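Local coordinates for protein intradiol ring-cleavage dioxygenase (PDB 4ILV) that probably catalyses iron(III)-dependent intradiol ring cleavage of catechol-type aromatics, as the dioxygenase domain of a secreted enzyme fused to a carbohydrate-binding module, at residues G112-R117 and F180-D185; G122-P125 and R129-H132. All blocks are in the same frame, centred on the assembly; numbering follows the deposited sequence. Where two conformers were deposited one is given.

Contact 1 of 2, residues G112-R117 and F180-D185; sequences GSFTLR and FDFVLD
Phe114 meets Phe182 ring to ring, and the same Phe114 ring touches the backbone of Phe180; these three buried residues carry the whole contact, which covers 119 Å². The aromatic pair is an offset edge-to-face stack. Phe182 turns its CD1–CE1 edge toward the face of Phe114, with planes at 68° and centroids 5.5 Å apart. The offset puts Phe182 CE1 beside CE2 and CZ of Phe114, 3.7 Å from Phe114 CE2, rather than over the ring centre. In Phe114, chi1 of 71° sets CG between the backbone N and the carbonyl carbon, and the ring reaches the Phe180 carbonyl and the Phe182 ring, crossing the Phe182 side chain at about a right angle.

The second interaction is weakly polar. The carbonyl O of Phe180 sits at the edge of the Phe114 ring, near its plane, 3.4 Å from CE2 and just as far from CZ, so it faces the slightly positive C–H rim. Within 180-185 the aromatic packing continues: Phe180 CE2 stands 3.8 Å above the plane of the Phe182 ring, over its centre. The three phenylalanines thus form a continuous run, with Phe182 touched by Phe114 at its edge and by Phe180 over a face.

The two strands are not neighbours in the sheet: strand 64-72 lies between them, with Phe114 backbone-hydrogen-bonded to Gly69 and the Asp181 carboxylate accepting from Tyr70 N. On the core side Phe114 rests on Leu84 and Phe86, and Phe180 on Leu147, all from the opposing sheet. This packing between the two sheets belongs to the beta-sandwich core found in intradiol dioxygenases.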
ATOM      1  N   GLY A 112      14.263   3.117  -7.956  1.00 35.67           N
ATOM      2  CA  GLY A 112      12.823   3.001  -8.129  1.00 28.08           C
ATOM      3  C   GLY A 112      12.130   2.143  -7.080  1.00 29.82           C
ATOM      4  O   GLY A 112      10.958   1.780  -7.225  1.00 26.31           O
ATOM      5  N   SER A 113      12.843   1.823  -6.005  1.00 29.74           N
ATOM      6  CA  SER A 113      12.295   0.919  -4.995  1.00 26.27           C
ATOM      7  C   SER A 113      11.494   1.643  -3.931  1.00 26.77           C
ATOM      8  O   SER A 113      11.672   2.839  -3.739  1.00 26.60           O
ATOM      9  CB  SER A 113      13.412   0.134  -4.305  1.00 32.22           C
ATOM     10  OG  SER A 113      14.236   1.008  -3.560  1.00 30.70           O
ATOM     11  N   PHE A 114      10.621   0.908  -3.243  1.00 24.46           N
ATOM     12  CA  PHE A 114       9.984   1.411  -2.015  1.00 25.33           C
ATOM     13  C   PHE A 114       9.962   0.319  -0.949  1.00 29.04           C
ATOM     14  O   PHE A 114      10.097  -0.866  -1.275  1.00 23.81           O
ATOM     15  CB  PHE A 114       8.546   1.854  -2.279  1.00 18.10           C
ATOM     16  CG  PHE A 114       7.605   0.705  -2.539  1.00 19.95           C
ATOM     17  CD1 PHE A 114       6.823   0.179  -1.513  1.00 24.05           C
ATOM     18  CD2 PHE A 114       7.500   0.155  -3.810  1.00 24.96           C
ATOM     19  CE1 PHE A 114       5.968  -0.894  -1.743  1.00 23.28           C
ATOM     20  CE2 PHE A 114       6.637  -0.920  -4.058  1.00 27.98           C
ATOM     21  CZ  PHE A 114       5.864  -1.437  -3.022  1.00 25.04           C
ATOM     22  N   THR A 115       9.789   0.733   0.308  1.00 25.96           N
ATOM     23  CA  THR A 115       9.586  -0.185   1.419  0.67 27.13           C
ATOM     24  C   THR A 115       8.613   0.409   2.417  1.00 23.82           C
ATOM     25  O   THR A 115       8.674   1.601   2.714  1.00 30.08           O
ATOM     26  CB  THR A 115      10.881  -0.469   2.184  0.67 26.75           C
ATOM     27  OG1 THR A 115      11.971  -0.576   1.266  0.67 35.93           O
ATOM     28  CG2 THR A 115      10.744  -1.759   2.948  0.67 17.87           C
ATOM     29  N   LEU A 116       7.733  -0.432   2.945  1.00 17.46           N
ATOM     30  CA  LEU A 116       6.767   0.007   3.951  1.00 21.00           C
ATOM     31  C   LEU A 116       6.772  -0.973   5.099  1.00 23.21           C
ATOM     32  O   LEU A 116       6.425  -2.138   4.917  1.00 24.67           O
ATOM     33  CB  LEU A 116       5.365   0.057   3.369  1.00 20.24           C
ATOM     34  CG  LEU A 116       4.292   0.511   4.375  1.00 23.37           C
ATOM     35  CD1 LEU A 116       4.438   1.982   4.671  1.00 23.11           C
ATOM     36  CD2 LEU A 116       2.922   0.220   3.825  1.00 15.88           C
ATOM     37  N   ARG A 117       7.193  -0.517   6.275  1.00 20.14           N
ATOM     38  CA  ARG A 117       7.144  -1.372   7.456  1.00 15.84           C
ATOM     39  C   ARG A 117       5.879  -1.068   8.241  1.00 23.75           C
ATOM     40  O   ARG A 117       5.670   0.072   8.666  1.00 23.89           O
ATOM     41  CB  ARG A 117       8.357  -1.160   8.349  1.00 21.99           C
ATOM     42  CG  ARG A 117       8.367  -2.125   9.529  1.00 33.52           C
ATOM     43  CD  ARG A 117       9.388  -1.724  10.576  1.00 45.26           C
ATOM     44  NE  ARG A 117       9.240  -2.500  11.806  1.00 49.80           N
ATOM     45  CZ  ARG A 117       9.779  -2.148  12.969  1.00 51.73           C
ATOM     46  NH1 ARG A 117      10.492  -1.030  13.052  1.00 51.82           N
ATOM     47  NH2 ARG A 117       9.600  -2.903  14.050  1.00 42.73           N
ATOM     48  N   PHE A 180       5.121  -6.310  -4.131  1.00 27.31           N
ATOM     49  CA  PHE A 180       4.232  -5.726  -5.128  1.00 33.23           C
ATOM     50  C   PHE A 180       4.970  -4.684  -5.949  1.00 34.12           C
ATOM     51  O   PHE A 180       5.664  -3.836  -5.394  1.00 29.71           O
ATOM     52  CB  PHE A 180       2.990  -5.087  -4.479  1.00 26.74           C
ATOM     53  CG  PHE A 180       1.968  -4.599  -5.486  1.00 31.49           C
ATOM     54  CD1 PHE A 180       1.006  -5.465  -5.997  1.00 28.52           C
ATOM     55  CD2 PHE A 180       1.981  -3.279  -5.931  1.00 26.91           C
ATOM     56  CE1 PHE A 180       0.075  -5.021  -6.932  1.00 36.52           C
ATOM     57  CE2 PHE A 180       1.047  -2.821  -6.860  1.00 29.83           C
ATOM     58  CZ  PHE A 180       0.099  -3.691  -7.366  1.00 35.10           C
ATOM     59  N   ASP A 181       4.828  -4.757  -7.270  1.00 25.55           N
ATOM     60  CA  ASP A 181       5.388  -3.750  -8.155  1.00 25.87           C
ATOM     61  C   ASP A 181       4.297  -2.897  -8.799  1.00 26.00           C
ATOM     62  O   ASP A 181       3.296  -3.424  -9.292  1.00 29.85           O
ATOM     63  CB  ASP A 181       6.240  -4.418  -9.258  1.00 26.42           C
ATOM     64  CG  ASP A 181       7.544  -5.005  -8.723  1.00 30.58           C
ATOM     65  OD1 ASP A 181       7.973  -4.633  -7.601  1.00 26.17           O
ATOM     66  OD2 ASP A 181       8.150  -5.848  -9.422  1.00 28.28           O
ATOM     67  N   PHE A 182       4.509  -1.583  -8.831  1.00 27.80           N
ATOM     68  CA  PHE A 182       3.589  -0.685  -9.521  1.00 29.50           C
ATOM     69  C   PHE A 182       4.074  -0.482 -10.954  1.00 34.93           C
ATOM     70  O   PHE A 182       5.280  -0.442 -11.212  1.00 27.25           O
ATOM     71  CB  PHE A 182       3.529   0.688  -8.848  1.00 27.83           C
ATOM     72  CG  PHE A 182       3.004   0.663  -7.432  1.00 28.14           C
ATOM     73  CD1 PHE A 182       3.823   0.297  -6.377  1.00 27.34           C
ATOM     74  CD2 PHE A 182       1.699   1.045  -7.159  1.00 29.80           C
ATOM     75  CE1 PHE A 182       3.339   0.296  -5.067  1.00 27.91           C
ATOM     76  CE2 PHE A 182       1.210   1.046  -5.847  1.00 30.69           C
ATOM     77  CZ  PHE A 182       2.030   0.667  -4.810  1.00 29.60           C
ATOM     78  N   VAL A 183       3.129  -0.354 -11.879  1.00 31.05           N
ATOM     79  CA  VAL A 183       3.441   0.091 -13.234  1.00 29.10           C
ATOM     80  C   VAL A 183       2.544   1.293 -13.519  1.00 31.97           C
ATOM     81  O   VAL A 183       1.321   1.170 -13.519  1.00 36.61           O
ATOM     82  CB  VAL A 183       3.191  -1.015 -14.254  1.00 33.35           C
ATOM     83  CG1 VAL A 183       3.472  -0.507 -15.673  1.00 32.79           C
ATOM     84  CG2 VAL A 183       4.075  -2.198 -13.946  1.00 38.54           C
ATOM     85  N   LEU A 184       3.155   2.459 -13.697  1.00 30.88           N
ATOM     86  CA  LEU A 184       2.423   3.688 -13.946  1.00 32.73           C
ATOM     87  C   LEU A 184       2.501   4.077 -15.418  1.00 38.73           C
ATOM     88  O   LEU A 184       3.499   3.807 -16.091  1.00 35.08           O
ATOM     89  CB  LEU A 184       3.006   4.828 -13.117  1.00 34.45           C
ATOM     90  CG  LEU A 184       3.115   4.597 -11.615  1.00 34.43           C
ATOM     91  CD1 LEU A 184       3.705   5.833 -10.951  1.00 35.68           C
ATOM     92  CD2 LEU A 184       1.761   4.255 -11.040  1.00 34.01           C
ATOM     93  N   ASP A 185       1.459   4.748 -15.893  1.00 42.56           N
ATOM     94  CA  ASP A 185       1.381   5.202 -17.276  1.00 40.66           C
ATOM     95  C   ASP A 185       2.286   6.423 -17.505  1.00 49.44           C
ATOM     96  O   ASP A 185       1.813   7.557 -17.620  1.00 55.06           O
ATOM     97  CB  ASP A 185      -0.074   5.515 -17.634  1.00 43.76           C
ATOM     98  CG  ASP A 185      -0.283   5.718 -19.117  1.00 57.14           C
ATOM     99  OD1 ASP A 185      -1.258   6.409 -19.488  1.00 62.05           O
ATOM    100  OD2 ASP A 185       0.523   5.176 -19.908  1.00 54.94           O
TER

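Contact 2 of 2, residues G122-P125 and R129-H132; sequences GLYP and RHIH. With FE (Fe (III) ion), chain C.
Tyr124 and His130 converge on the iron(III) ion with their rings rim to rim, planes at 67°, in the non-haem iron centre of the intradiol dioxygenase fold. The iron lies in the plane of the Tyr124 ring, 2.1 Å from its OH, while His130 NE2 binds at 2.2 Å and His132 NE2 at 2.3 Å. The Tyr124 and His130 side chains cross at about a right angle, each first torsion turning its ring so that OH and NE2 come to the same metal. Tyr95 supplies the second tyrosine ligand; on the side of the imidazole away from the iron, His130 ND1 is hydrogen-bonded to Thr128 O, which helps fix the turn of the ring.

Farther from the iron, Leu123 lies across Arg129, its CD2 4.0 Å above the centre of the guanidinium plane. A bend at chi3 (-49°) folds the arginine back under the leucine, where NE forms a salt bridge with Glu152 and NH1 is hydrogen-bonded to Pro121 O. With an alanine here instead of Arg129, Glu152 would probably lose this salt-bridge partner and Leu123 CD2 the flat group it lies over. Two waters also join the segments: one links Gly122 O to His130 N, the latter bond weak; the other, in the guanidinium plane, accepts from Arg129 NH1 at 3.2 Å and from Leu123 N at 2.9 Å.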
ATOM      1  N   GLY A 122      -6.214  -4.939  10.096  1.00 21.26           N
ATOM      2  CA  GLY A 122      -7.338  -5.733  10.545  1.00 21.19           C
ATOM      3  C   GLY A 122      -8.554  -5.578   9.643  1.00 27.15           C
ATOM      4  O   GLY A 122      -8.673  -4.606   8.885  1.00 23.04           O
ATOM      5  N   LEU A 123      -9.455  -6.553   9.716  1.00 27.59           N
ATOM      6  CA  LEU A 123     -10.717  -6.490   8.989  1.00 27.47           C
ATOM      7  C   LEU A 123     -11.729  -5.547   9.654  1.00 30.59           C
ATOM      8  O   LEU A 123     -11.778  -5.437  10.890  1.00 25.45           O
ATOM      9  CB  LEU A 123     -11.338  -7.876   8.901  1.00 24.56           C
ATOM     10  CG  LEU A 123     -10.624  -8.935   8.075  1.00 25.99           C
ATOM     11  CD1 LEU A 123     -11.468 -10.203   8.112  1.00 27.55           C
ATOM     12  CD2 LEU A 123     -10.423  -8.453   6.654  1.00 24.66           C
ATOM     13  N   TYR A 124     -12.559  -4.921   8.823  1.00 29.02           N
ATOM     14  CA  TYR A 124     -13.650  -4.076   9.288  1.00 34.82           C
ATOM     15  C   TYR A 124     -14.895  -4.329   8.421  1.00 31.89           C
ATOM     16  O   TYR A 124     -14.804  -5.071   7.443  1.00 29.68           O
ATOM     17  CB  TYR A 124     -13.211  -2.603   9.338  1.00 29.83           C
ATOM     18  CG  TYR A 124     -12.829  -1.951   8.027  1.00 30.78           C
ATOM     19  CD1 TYR A 124     -13.796  -1.382   7.201  1.00 31.89           C
ATOM     20  CD2 TYR A 124     -11.501  -1.848   7.645  1.00 28.15           C
ATOM     21  CE1 TYR A 124     -13.453  -0.755   6.020  1.00 30.14           C
ATOM     22  CE2 TYR A 124     -11.142  -1.219   6.447  1.00 29.35           C
ATOM     23  CZ  TYR A 124     -12.124  -0.672   5.645  1.00 30.52           C
ATOM     24  OH  TYR A 124     -11.791  -0.046   4.465  1.00 33.73           O
ATOM     25  N   PRO A 125     -16.074  -3.771   8.801  1.00 34.97           N
ATOM     26  CA  PRO A 125     -17.277  -4.242   8.098  1.00 33.21           C
ATOM     27  C   PRO A 125     -17.313  -4.052   6.571  1.00 36.23           C
ATOM     28  O   PRO A 125     -17.016  -2.982   6.036  1.00 36.48           O
ATOM     29  CB  PRO A 125     -18.411  -3.463   8.779  1.00 31.60           C
ATOM     30  CG  PRO A 125     -17.890  -3.220  10.196  1.00 31.89           C
ATOM     31  CD  PRO A 125     -16.418  -2.937   9.974  1.00 32.95           C
ATOM     32  N   ARG A 129      -9.329  -7.574   3.418  1.00 25.50           N
ATOM     33  CA  ARG A 129      -8.140  -6.924   3.946  1.00 22.42           C
ATOM     34  C   ARG A 129      -7.401  -6.120   2.851  1.00 29.13           C
ATOM     35  O   ARG A 129      -7.211  -6.614   1.733  1.00 22.47           O
ATOM     36  CB  ARG A 129      -7.223  -7.991   4.536  1.00 25.53           C
ATOM     37  CG  ARG A 129      -6.301  -7.457   5.591  1.00 33.65           C
ATOM     38  CD  ARG A 129      -5.425  -8.550   6.156  1.00 29.30           C
ATOM     39  NE  ARG A 129      -6.189  -9.731   6.537  1.00 25.60           N
ATOM     40  CZ  ARG A 129      -6.790  -9.917   7.705  1.00 31.40           C
ATOM     41  NH1 ARG A 129      -6.746  -8.986   8.661  1.00 30.78           N
ATOM     42  NH2 ARG A 129      -7.441 -11.054   7.911  1.00 27.19           N
ATOM     43  N   HIS A 130      -6.962  -4.902   3.169  1.00 26.92           N
ATOM     44  CA  HIS A 130      -6.310  -4.053   2.165  1.00 25.31           C
ATOM     45  C   HIS A 130      -5.450  -2.949   2.764  1.00 22.89           C
ATOM     46  O   HIS A 130      -5.658  -2.525   3.887  1.00 21.49           O
ATOM     47  CB  HIS A 130      -7.363  -3.393   1.261  1.00 25.54           C
ATOM     48  CG  HIS A 130      -8.322  -2.512   2.010  1.00 24.84           C
ATOM     49  ND1 HIS A 130      -9.350  -3.018   2.774  1.00 27.89           N
ATOM     50  CD2 HIS A 130      -8.384  -1.163   2.141  1.00 27.60           C
ATOM     51  CE1 HIS A 130     -10.012  -2.019   3.338  1.00 30.47           C
ATOM     52  NE2 HIS A 130      -9.447  -0.883   2.970  1.00 29.90           N
ATOM     53  N   ILE A 131      -4.514  -2.454   1.964  1.00 22.58           N
ATOM     54  CA  ILE A 131      -3.754  -1.257   2.290  1.00 21.94           C
ATOM     55  C   ILE A 131      -4.008  -0.227   1.193  1.00 27.04           C
ATOM     56  O   ILE A 131      -3.920  -0.553   0.006  1.00 25.89           O
ATOM     57  CB  ILE A 131      -2.248  -1.570   2.337  1.00 20.10           C
ATOM     58  CG1 ILE A 131      -1.931  -2.449   3.546  1.00 20.98           C
ATOM     59  CG2 ILE A 131      -1.431  -0.286   2.394  1.00 18.05           C
ATOM     60  CD1 ILE A 131      -0.474  -2.947   3.553  1.00 25.18           C
ATOM     61  N   HIS A 132      -4.323   1.013   1.569  1.00 21.46           N
ATOM     62  CA  HIS A 132      -4.568   2.038   0.564  1.00 22.16           C
ATOM     63  C   HIS A 132      -3.269   2.701   0.116  1.00 24.07           C
ATOM     64  O   HIS A 132      -2.352   2.861   0.908  1.00 23.66           O
ATOM     65  CB  HIS A 132      -5.484   3.123   1.112  1.00 23.83           C
ATOM     66  CG  HIS A 132      -6.885   2.674   1.379  1.00 29.01           C
ATOM     67  ND1 HIS A 132      -7.873   2.720   0.420  1.00 27.68           N
ATOM     68  CD2 HIS A 132      -7.474   2.208   2.509  1.00 22.80           C
ATOM     69  CE1 HIS A 132      -9.008   2.281   0.942  1.00 26.75           C
ATOM     70  NE2 HIS A 132      -8.788   1.954   2.202  1.00 25.43           N
TER
HETATM   71 FE    FE C 301     -10.213   1.004   3.676  1.00 29.77          FE
HETATM   72  O   HOH W   1      -8.289  -3.862   6.071  1.00 23.53           O
HETATM   73  O   HOH W   2      -8.517  -8.809  11.309  1.00 22.30           O

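Contact 2 is nested along the chain inside the long excursion that contact 1 closes, and the two lie on opposite sides of the chain's centre, their own centres 20 Å apart. Their nearest atoms are about 5 Å apart and do not touch. Contact 2 holds three of the four protein ligands of the iron; contact 1 supplies none and belongs to the sandwich interior. Strand 83-87 joins them indirectly: its Leu84 and Phe86 pack on Phe114, while its Trp87 stacks on the ligand His132. Strand 113-119 in one sheet leads, through the loop bearing Tyr124, to strand 130-136 in the other.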